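Local coordinates for beta-hexosaminidase Amuc_2018 (PDB 6JEB), which hydrolyses terminal non-reducing N-acetylglucosamine and N-acetylgalactosamine residues from beta-N-acetylhexosaminides, including those of terminally unbranched N-glycans and chitobiose, at residues A259-E265 with E282-M286. Sequence-based numbering, arbitrary orientation. Where two conformers were deposited one is given.
Sequences APTELWE and EQEQM
Ala-259 and Pro-260 form an extended loop (phi/psi -116/76 and -65/147), and Thr-261 (-104/12) turns the chain into the short helix 262-266, which packs beside the first turn of helix 282-299; the closest CA pair is Thr-261 and Glu-282, 6.3 Å apart. Ala-259 turns its CB toward Met-286, 4.1 Å from CE, while its O accepts from a water (2.8 Å) that also takes a bond from Gln-283 NE2 (3.1 Å). Thr-261 occupies the N-cap position, but its side chain does not cap. In the p rotamer it lays CG2 3.8 Å from Met-286 CE and brings CB to 3.5 Å from Glu-282 CB. Its OG1 instead binds two waters, at 2.7 and 2.8 Å; the first donates to Glu-282 OE1 (2.7 Å) and the second accepts from Gln-283 NE2 (2.9 Å), so solvent carries the polar link between the segments. Gln-283 OE1 is held by Asn-311 ND2. One turn on, where Glu-265 N bonds Thr-261 O (2.9 Å), Trp-264 (chi1 -82°), its NE1 bonded to Val-225 O, lays its indole against the second helix. Gln-285 NE2 lies over one ring face, 3.4 Å from Trp-264 CD2, and Met-286 (t, p, p) folds CE to 3.7 Å from Trp-264 CZ3, with SD 4.9 Å from the six-membered ring centroid in an oblique Met-aromatic contact. Arg-274 joins both segments, hydrogen-bonding Trp-264 O and Gln-285 OE1 and salt-bridging Glu-282 OE2. In this GH20 catalytic TIM barrel, segment 259-265 follows directly on substrate-binding Asp-257 and active-site Glu-258, while the helix-helix junction adjoins the four-cysteine zinc site, where Trp-264 and Gln-285 both touch the ligand Cys-270.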
loop_
_atom_site.group_PDB
_atom_site.type_symbol
_atom_site.label_atom_id
_atom_site.label_comp_id
_atom_site.label_asym_id
_atom_site.label_seq_id
_atom_site.Cartn_x
_atom_site.Cartn_y
_atom_site.Cartn_z
ATOM N N ALA A 259 -6.996 -12.293 13.262
ATOM C CA ALA A 259 -7.854 -11.990 14.405
ATOM C C ALA A 259 -8.501 -13.284 14.885
ATOM O O ALA A 259 -9.698 -13.517 14.647
ATOM C CB ALA A 259 -8.906 -10.941 14.044
ATOM N N PRO A 260 -7.750 -14.141 15.582
ATOM C CA PRO A 260 -8.353 -15.362 16.124
ATOM C C PRO A 260 -9.398 -14.992 17.164
ATOM O O PRO A 260 -9.269 -13.995 17.875
ATOM C CB PRO A 260 -7.164 -16.080 16.769
ATOM C CG PRO A 260 -6.250 -14.977 17.176
ATOM C CD PRO A 260 -6.380 -13.933 16.088
ATOM N N THR A 261 -10.448 -15.803 17.252
ATOM C CA THR A 261 -11.621 -15.406 18.020
ATOM C C THR A 261 -11.729 -16.092 19.378
ATOM O O THR A 261 -12.774 -15.979 20.027
ATOM C CB THR A 261 -12.890 -15.626 17.203
ATOM O OG1 THR A 261 -12.894 -16.961 16.698
ATOM C CG2 THR A 261 -12.955 -14.637 16.035
ATOM N N GLU A 262 -10.667 -16.761 19.830
ATOM C CA GLU A 262 -10.673 -17.460 21.114
ATOM C C GLU A 262 -11.211 -16.591 22.250
ATOM O O GLU A 262 -12.028 -17.046 23.059
ATOM C CB GLU A 262 -9.254 -17.930 21.432
ATOM C CG GLU A 262 -9.083 -18.496 22.823
ATOM C CD GLU A 262 -7.632 -18.774 23.159
ATOM O OE1 GLU A 262 -6.823 -18.935 22.221
ATOM O OE2 GLU A 262 -7.299 -18.824 24.361
ATOM N N LEU A 263 -10.755 -15.337 22.339
ATOM C CA LEU A 263 -11.174 -14.512 23.472
ATOM C C LEU A 263 -12.617 -14.035 23.339
ATOM O O LEU A 263 -13.300 -13.874 24.358
ATOM C CB LEU A 263 -10.205 -13.348 23.709
ATOM C CG LEU A 263 -8.786 -13.764 24.114
ATOM C CD1 LEU A 263 -7.952 -12.553 24.544
ATOM C CD2 LEU A 263 -8.814 -14.819 25.217
ATOM N N TRP A 264 -13.096 -13.795 22.110
ATOM C CA TRP A 264 -14.524 -13.547 21.919
ATOM C C TRP A 264 -15.351 -14.747 22.365
ATOM O O TRP A 264 -16.407 -14.587 22.992
ATOM C CB TRP A 264 -14.825 -13.244 20.453
ATOM C CG TRP A 264 -14.580 -11.826 20.037
ATOM C CD1 TRP A 264 -14.078 -10.802 20.809
ATOM C CD2 TRP A 264 -14.856 -11.259 18.751
ATOM N NE1 TRP A 264 -14.011 -9.645 20.066
ATOM C CE2 TRP A 264 -14.484 -9.899 18.802
ATOM C CE3 TRP A 264 -15.380 -11.774 17.557
ATOM C CZ2 TRP A 264 -14.622 -9.043 17.706
ATOM C CZ3 TRP A 264 -15.515 -10.926 16.469
ATOM C CH2 TRP A 264 -15.134 -9.575 16.548
ATOM N N GLU A 265 -14.897 -15.959 22.032
ATOM C CA GLU A 265 -15.636 -17.152 22.441
ATOM C C GLU A 265 -15.765 -17.219 23.956
ATOM O O GLU A 265 -16.831 -17.572 24.476
ATOM C CB GLU A 265 -14.960 -18.419 21.907
ATOM C CG GLU A 265 -15.826 -19.678 22.028
ATOM C CD GLU A 265 -15.853 -20.252 23.436
ATOM O OE1 GLU A 265 -14.818 -20.174 24.131
ATOM O OE2 GLU A 265 -16.914 -20.769 23.851
ATOM N N GLU A 282 -18.280 -17.385 16.144
ATOM C CA GLU A 282 -17.611 -16.098 16.186
ATOM C C GLU A 282 -17.367 -15.512 14.803
ATOM O O GLU A 282 -17.030 -14.325 14.706
ATOM C CB GLU A 282 -16.309 -16.201 16.987
ATOM C CG GLU A 282 -16.510 -16.430 18.484
ATOM C CD GLU A 282 -17.026 -17.828 18.806
ATOM O OE1 GLU A 282 -16.519 -18.811 18.221
ATOM O OE2 GLU A 282 -17.958 -17.940 19.626
ATOM N N GLN A 283 -17.530 -16.299 13.731
ATOM C CA GLN A 283 -17.499 -15.706 12.397
ATOM C C GLN A 283 -18.753 -14.881 12.139
ATOM O O GLN A 283 -18.684 -13.816 11.516
ATOM C CB GLN A 283 -17.299 -16.776 11.320
ATOM C CG GLN A 283 -15.911 -17.392 11.308
ATOM C CD GLN A 283 -14.825 -16.370 11.020
ATOM O OE1 GLN A 283 -14.700 -15.888 9.896
ATOM N NE2 GLN A 283 -14.036 -16.027 12.038
ATOM N N GLU A 284 -19.911 -15.351 12.611
ATOM C CA GLU A 284 -21.108 -14.514 12.579
ATOM C C GLU A 284 -20.901 -13.252 13.403
ATOM O O GLU A 284 -21.339 -12.163 13.019
ATOM C CB GLU A 284 -22.309 -15.282 13.128
ATOM C CG GLU A 284 -23.031 -16.152 12.130
ATOM C CD GLU A 284 -24.366 -16.622 12.668
ATOM O OE1 GLU A 284 -25.328 -15.822 12.671
ATOM O OE2 GLU A 284 -24.444 -17.785 13.114
ATOM N N GLN A 285 -20.227 -13.381 14.547
ATOM C CA GLN A 285 -19.937 -12.204 15.352
ATOM C C GLN A 285 -19.014 -11.248 14.604
ATOM O O GLN A 285 -19.207 -10.027 14.641
ATOM C CB GLN A 285 -19.312 -12.624 16.677
ATOM C CG GLN A 285 -19.193 -11.463 17.649
ATOM C CD GLN A 285 -18.611 -11.863 18.989
ATOM O OE1 GLN A 285 -18.636 -13.034 19.370
ATOM N NE2 GLN A 285 -18.082 -10.886 19.712
ATOM N N MET A 286 -18.007 -11.792 13.910
ATOM C CA MET A 286 -17.099 -10.961 13.125
ATOM C C MET A 286 -17.848 -10.233 12.016
ATOM O O MET A 286 -17.614 -9.042 11.777
ATOM C CB MET A 286 -15.979 -11.826 12.538
ATOM C CG MET A 286 -14.862 -11.049 11.823
ATOM S SD MET A 286 -13.759 -10.149 12.940
ATOM C CE MET A 286 -12.987 -11.486 13.849
HETATM O O HOH W 1 -11.299 -14.733 12.697
HETATM O O HOH W 2 -13.811 -18.965 18.202
HETATM O O HOH W 3 -14.016 -17.834 14.297
#